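Local coordinates for protein glycoside Hydrolase (PDB 5T99) that probably releases galactose from agarose-derived oligosaccharides as a glycoside hydrolase of family 2 in a human gut bacterium, at residues Glu440-Pro443 with Thr444-Ser447; Val430-Tyr433 with Leu434-Cys438. All blocks are in the same frame, centred on the assembly; numbering follows the deposited sequence.

How the contacts relate
Both contacts are local and belong to helix 427-441 of the barrel: contact 2 lies within its body, and contact 1 takes the chain out of its C-terminal end to strand 447-451. Their centres are about 11 Å apart, and S447 of contact 1 packs on A435 and C438 of contact 2. Each mixes buried and exposed residues, but the chemistry is distributed differently. In contact 2 a surface salt bridge, K432 to D436, lies apart from the apolar flank carried by L434 and I437. In contact 1 the charged pair D442 and R445 is itself buried, amid many polar partners, whereas P443 and T444 are exposed.

Contact 1. Residues Glu440-Pro443 with Thr444-Ser447; sequences ELDP and TRPS. With EDO (1,2-ethanediol), chain L; EDO (1,2-ethanediol), chain J.
The flat groups of D442 and R445 meet at an edge, not through a stacked face. D442 OD2 lies almost in the guanidinium plane, 2.7 Å from R445 NH1, in a salt bridge. Seen from the aspartate, however, the nitrogen sits 36° out of the carboxylate plane, and the two planes are inclined at 52°. The other terminal nitrogen, R445 NH2, gives a weak bond to O1 of the ethanediol of chain J, 3.3 Å away and also at the edge; this diol probably comes from the crystallisation liquor.

The second carboxylate oxygen serves the turn. T444 OG1 donates to D442 OD1 over 2.7 Å from the syn side, somewhat out of the carboxylate plane. Separately, T444 N lies 3.5 Å from D442 OD1 in a weak bond, at most the geometry of a weak Asx turn. The D442 side chain leaves trans to the main-chain nitrogen (chi1 -178°), which carries the carboxylate over the following residues, where both oxygens find donors. P443 suits its place because its ring already fixes the phi this turn requires. A water ties the ends together, donating to D442 O and to R445 O, each 2.7 Å from it.

The buried charges are well supplied: D442 OD1 also bonds Y188 OH and D442 OD2 bonds W412 NE1, while R445 reaches the carbonyls of R404, H406 and V409. So many donors would be expected to keep the aspartate ionised. Y188 belongs to strand 180-194, so the turn also meets a neighbouring part of the family 2 architecture. D442 to R445 forms a type I beta turn directly after helix 427-441, one of the alpha-to-beta loops of a TIM barrel, which lie at the end opposite the active site.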
ATOM      1  N   GLU A 440      11.582  -6.663 -22.230  1.00 20.07           N
ATOM      2  CA  GLU A 440      12.321  -5.652 -22.994  1.00 22.05           C
ATOM      3  C   GLU A 440      12.819  -4.562 -22.055  1.00 20.33           C
ATOM      4  O   GLU A 440      13.981  -4.186 -22.143  1.00 20.28           O
ATOM      5  CB  GLU A 440      11.477  -5.119 -24.187  1.00 26.18           C
ATOM      6  CG  GLU A 440      11.564  -3.628 -24.582  1.00 31.84           C
ATOM      7  CD  GLU A 440      10.358  -3.175 -25.460  1.00 38.44           C
ATOM      8  OE1 GLU A 440       9.979  -3.930 -26.400  1.00 43.05           O
ATOM      9  OE2 GLU A 440       9.766  -2.081 -25.207  1.00 40.83           O
ATOM     10  N   LEU A 441      11.969  -4.093 -21.137  1.00 18.29           N
ATOM     11  CA  LEU A 441      12.289  -2.918 -20.307  1.00 17.59           C
ATOM     12  C   LEU A 441      13.059  -3.213 -19.027  1.00 16.82           C
ATOM     13  O   LEU A 441      13.899  -2.426 -18.632  1.00 16.92           O
ATOM     14  CB  LEU A 441      11.021  -2.141 -19.955  1.00 17.55           C
ATOM     15  CG  LEU A 441      10.337  -1.477 -21.148  1.00 17.82           C
ATOM     16  CD1 LEU A 441       8.980  -0.946 -20.726  1.00 18.17           C
ATOM     17  CD2 LEU A 441      11.183  -0.369 -21.775  1.00 17.68           C
ATOM     18  N   ASP A 442      12.760  -4.328 -18.371  1.00 16.12           N
ATOM     19  CA  ASP A 442      13.466  -4.722 -17.151  1.00 15.96           C
ATOM     20  C   ASP A 442      13.552  -6.258 -17.040  1.00 15.71           C
ATOM     21  O   ASP A 442      12.708  -6.896 -16.381  1.00 15.42           O
ATOM     22  CB  ASP A 442      12.804  -4.109 -15.903  1.00 15.96           C
ATOM     23  CG  ASP A 442      13.545  -4.451 -14.624  1.00 16.17           C
ATOM     24  OD1 ASP A 442      14.802  -4.453 -14.662  1.00 16.15           O
ATOM     25  OD2 ASP A 442      12.885  -4.729 -13.583  1.00 16.23           O
ATOM     26  N   PRO A 443      14.586  -6.854 -17.675  1.00 15.17           N
ATOM     27  CA  PRO A 443      14.806  -8.299 -17.517  1.00 14.89           C
ATOM     28  C   PRO A 443      15.353  -8.724 -16.150  1.00 14.75           C
ATOM     29  O   PRO A 443      15.501  -9.918 -15.936  1.00 14.40           O
ATOM     30  CB  PRO A 443      15.812  -8.626 -18.618  1.00 14.74           C
ATOM     31  CG  PRO A 443      16.552  -7.353 -18.824  1.00 15.06           C
ATOM     32  CD  PRO A 443      15.558  -6.252 -18.605  1.00 15.01           C
ATOM     33  N   THR A 444      15.627  -7.778 -15.241  1.00 14.58           N
ATOM     34  CA  THR A 444      16.151  -8.107 -13.895  1.00 14.50           C
ATOM     35  C   THR A 444      15.079  -8.550 -12.893  1.00 14.71           C
ATOM     36  O   THR A 444      15.403  -8.838 -11.728  1.00 14.73           O
ATOM     37  CB  THR A 444      16.920  -6.923 -13.255  1.00 13.96           C
ATOM     38  OG1 THR A 444      15.997  -5.932 -12.796  1.00 13.70           O
ATOM     39  CG2 THR A 444      17.904  -6.308 -14.244  1.00 13.87           C
ATOM     40  N   ARG A 445      13.819  -8.567 -13.332  1.00 14.69           N
ATOM     41  CA  ARG A 445      12.688  -8.957 -12.500  1.00 14.31           C
ATOM     42  C   ARG A 445      11.706  -9.749 -13.344  1.00 14.02           C
ATOM     43  O   ARG A 445      11.421  -9.356 -14.474  1.00 14.15           O
ATOM     44  CB  ARG A 445      11.979  -7.719 -11.965  1.00 14.38           C
ATOM     45  CG  ARG A 445      12.775  -6.905 -10.953  1.00 14.40           C
ATOM     46  CD  ARG A 445      11.951  -5.718 -10.477  1.00 14.35           C
ATOM     47  NE  ARG A 445      12.687  -4.813  -9.595  1.00 14.13           N
ATOM     48  CZ  ARG A 445      13.563  -3.885  -9.979  1.00 14.21           C
ATOM     49  NH1 ARG A 445      13.871  -3.698 -11.258  1.00 13.94           N
ATOM     50  NH2 ARG A 445      14.154  -3.130  -9.052  1.00 14.56           N
ATOM     51  N   PRO A 446      11.186 -10.868 -12.810  1.00 13.89           N
ATOM     52  CA  PRO A 446      10.237 -11.675 -13.584  1.00 13.49           C
ATOM     53  C   PRO A 446       8.858 -11.056 -13.735  1.00 13.34           C
ATOM     54  O   PRO A 446       8.435 -10.273 -12.883  1.00 13.30           O
ATOM     55  CB  PRO A 446      10.134 -12.967 -12.772  1.00 13.38           C
ATOM     56  CG  PRO A 446      10.502 -12.570 -11.393  1.00 13.51           C
ATOM     57  CD  PRO A 446      11.592 -11.571 -11.574  1.00 13.64           C
ATOM     58  N   SER A 447       8.179 -11.407 -14.828  1.00 13.13           N
ATOM     59  CA  SER A 447       6.769 -11.097 -15.006  1.00 12.71           C
ATOM     60  C   SER A 447       5.919 -12.146 -14.299  1.00 12.66           C
ATOM     61  O   SER A 447       6.333 -13.288 -14.112  1.00 12.11           O
ATOM     62  CB  SER A 447       6.416 -11.086 -16.488  1.00 12.73           C
ATOM     63  OG  SER A 447       6.631 -12.356 -17.082  1.00 12.61           O
TER
HETATM   64  C1  EDO L 910      17.866  -4.594 -21.201  1.00 44.11           C
HETATM   65  O1  EDO L 910      16.725  -4.480 -22.055  1.00 43.92           O
HETATM   66  C2  EDO L 910      17.902  -3.443 -20.201  1.00 44.27           C
HETATM   67  O2  EDO L 910      17.594  -2.210 -20.850  1.00 42.57           O
HETATM   68  C1  EDO J 908      17.530  -2.539  -8.434  1.00 24.28           C
HETATM   69  O1  EDO J 908      17.136  -1.996  -9.721  1.00 24.12           O
HETATM   70  C2  EDO J 908      18.395  -1.571  -7.618  1.00 23.70           C
HETATM   71  O2  EDO J 908      17.762  -1.156  -6.389  1.00 22.22           O
HETATM   72  O   HOH W   1      10.628  -8.588 -16.887  1.00  9.80           O

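Contact 2. Residues Val430-Tyr433 with Leu434-Cys438; sequences VAKY and LADIC
V430-Y433 and L434-C438 are successive turns of helix 427-441, touching mainly through i to i+4 pairs on the outer layer of the barrel, with Y433 also meeting its neighbour L434. Backbone bonds set the spacing: L434 N donates to V430 O, A435 N to A431 O, and D436 N to K432 O at 2.7 Å, whereas the bond from I437 N to Y433 O is weak at 3.4 Å.

On the exposed side K432 and D436 form a salt bridge, with K432 NZ 2.8 Å from D436 OD2 and meeting its syn lone pair. The lysine chain runs extended and then bends at its last torsion (chi4 -65°), which turns the ammonium group to the carboxylate. D436 OD1 has a second cation, R439, so with an alanine here both K432 and R439 would probably be left without their anionic mate and freer to swing.

The helix is the crossover of a beta-alpha-beta unit between strands 409-416 and 447-451, and its other flank is accordingly apolar. L434 packs on W375, L396 and I414, a place for a branched hydrocarbon. The Y433 ring bridges its neighbours: I437 CD1 sits over one face in a CH-pi contact, 4.2 Å from the centroid and 20° off the normal, while L434 CD2 approaches Y433 CD2 at 4.0 Å. A tyrosine fits this margin, since its OH hydrogen-bonds S392 OG of helix 388-403. Alanine suits position A435, which is buried with S447 of the following strand packed against its CB.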
ATOM      1  N   VAL A 430      -2.362 -11.646 -25.649  1.00 13.81           N
ATOM      2  CA  VAL A 430      -2.381 -10.399 -24.893  1.00 13.87           C
ATOM      3  C   VAL A 430      -1.417 -10.546 -23.711  1.00 14.33           C
ATOM      4  O   VAL A 430      -0.649  -9.629 -23.424  1.00 14.56           O
ATOM      5  CB  VAL A 430      -3.814 -10.002 -24.445  1.00 13.77           C
ATOM      6  CG1 VAL A 430      -3.809  -8.639 -23.762  1.00 13.90           C
ATOM      7  CG2 VAL A 430      -4.773  -9.963 -25.630  1.00 13.31           C
ATOM      8  N   ALA A 431      -1.419 -11.710 -23.058  1.00 14.46           N
ATOM      9  CA  ALA A 431      -0.445 -11.988 -22.007  1.00 14.95           C
ATOM     10  C   ALA A 431       1.011 -11.909 -22.509  1.00 15.35           C
ATOM     11  O   ALA A 431       1.867 -11.295 -21.860  1.00 14.94           O
ATOM     12  CB  ALA A 431      -0.706 -13.349 -21.392  1.00 15.17           C
ATOM     13  N   LYS A 432       1.294 -12.550 -23.644  1.00 15.54           N
ATOM     14  CA  LYS A 432       2.637 -12.479 -24.242  1.00 15.95           C
ATOM     15  C   LYS A 432       3.059 -11.019 -24.524  1.00 16.04           C
ATOM     16  O   LYS A 432       4.163 -10.600 -24.179  1.00 15.78           O
ATOM     17  CB  LYS A 432       2.699 -13.304 -25.528  1.00 15.93           C
ATOM     18  CG  LYS A 432       4.103 -13.483 -26.090  1.00 16.02           C
ATOM     19  CD  LYS A 432       4.072 -14.207 -27.420  1.00 15.95           C
ATOM     20  CE  LYS A 432       5.465 -14.402 -27.985  1.00 15.95           C
ATOM     21  NZ  LYS A 432       6.123 -13.099 -28.314  1.00 16.09           N
ATOM     22  N   TYR A 433       2.151 -10.265 -25.132  1.00 16.23           N
ATOM     23  CA  TYR A 433       2.365  -8.861 -25.461  1.00 16.49           C
ATOM     24  C   TYR A 433       2.860  -8.056 -24.256  1.00 16.39           C
ATOM     25  O   TYR A 433       3.855  -7.325 -24.358  1.00 16.74           O
ATOM     26  CB  TYR A 433       1.061  -8.285 -26.056  1.00 16.88           C
ATOM     27  CG  TYR A 433       0.950  -6.787 -26.106  1.00 17.40           C
ATOM     28  CD1 TYR A 433       1.749  -6.030 -26.958  1.00 18.40           C
ATOM     29  CD2 TYR A 433       0.028  -6.119 -25.316  1.00 18.18           C
ATOM     30  CE1 TYR A 433       1.633  -4.640 -27.013  1.00 18.63           C
ATOM     31  CE2 TYR A 433      -0.094  -4.737 -25.361  1.00 18.65           C
ATOM     32  CZ  TYR A 433       0.709  -4.003 -26.205  1.00 18.81           C
ATOM     33  OH  TYR A 433       0.561  -2.632 -26.242  1.00 20.11           O
ATOM     34  N   LEU A 434       2.174  -8.210 -23.126  1.00 15.49           N
ATOM     35  CA  LEU A 434       2.544  -7.514 -21.891  1.00 15.51           C
ATOM     36  C   LEU A 434       3.811  -8.083 -21.270  1.00 14.89           C
ATOM     37  O   LEU A 434       4.637  -7.334 -20.776  1.00 14.74           O
ATOM     38  CB  LEU A 434       1.404  -7.566 -20.865  1.00 15.55           C
ATOM     39  CG  LEU A 434       0.126  -6.855 -21.306  1.00 16.02           C
ATOM     40  CD1 LEU A 434      -1.028  -7.211 -20.377  1.00 16.15           C
ATOM     41  CD2 LEU A 434       0.328  -5.341 -21.393  1.00 15.98           C
ATOM     42  N   ALA A 435       3.954  -9.401 -21.287  1.00 14.52           N
ATOM     43  CA  ALA A 435       5.161 -10.028 -20.777  1.00 14.50           C
ATOM     44  C   ALA A 435       6.404  -9.641 -21.580  1.00 14.49           C
ATOM     45  O   ALA A 435       7.475  -9.503 -20.996  1.00 14.57           O
ATOM     46  CB  ALA A 435       5.007 -11.535 -20.737  1.00 14.50           C
ATOM     47  N   ASP A 436       6.274  -9.483 -22.905  1.00 14.33           N
ATOM     48  CA  ASP A 436       7.424  -9.091 -23.739  1.00 14.22           C
ATOM     49  C   ASP A 436       7.930  -7.695 -23.396  1.00 14.04           C
ATOM     50  O   ASP A 436       9.131  -7.486 -23.336  1.00 13.79           O
ATOM     51  CB  ASP A 436       7.111  -9.178 -25.236  1.00 14.19           C
ATOM     52  CG  ASP A 436       6.946 -10.607 -25.729  1.00 14.38           C
ATOM     53  OD1 ASP A 436       7.345 -11.561 -25.016  1.00 14.34           O
ATOM     54  OD2 ASP A 436       6.391 -10.773 -26.846  1.00 14.43           O
ATOM     55  N   ILE A 437       7.004  -6.764 -23.149  1.00 14.26           N
ATOM     56  CA  ILE A 437       7.334  -5.410 -22.675  1.00 14.16           C
ATOM     57  C   ILE A 437       8.070  -5.436 -21.332  1.00 14.25           C
ATOM     58  O   ILE A 437       9.030  -4.692 -21.158  1.00 14.41           O
ATOM     59  CB  ILE A 437       6.077  -4.529 -22.581  1.00 13.91           C
ATOM     60  CG1 ILE A 437       5.550  -4.216 -23.983  1.00 13.79           C
ATOM     61  CG2 ILE A 437       6.352  -3.224 -21.843  1.00 14.02           C
ATOM     62  CD1 ILE A 437       4.059  -3.936 -23.988  1.00 14.16           C
ATOM     63  N   CYS A 438       7.633  -6.287 -20.402  1.00 14.33           N
ATOM     64  CA  CYS A 438       8.372  -6.488 -19.143  1.00 14.67           C
ATOM     65  C   CYS A 438       9.820  -6.926 -19.399  1.00 14.95           C
ATOM     66  O   CYS A 438      10.757  -6.365 -18.817  1.00 14.00           O
ATOM     67  CB  CYS A 438       7.682  -7.501 -18.228  1.00 14.42           C
ATOM     68  SG  CYS A 438       6.071  -6.977 -17.610  1.00 14.71           S
TER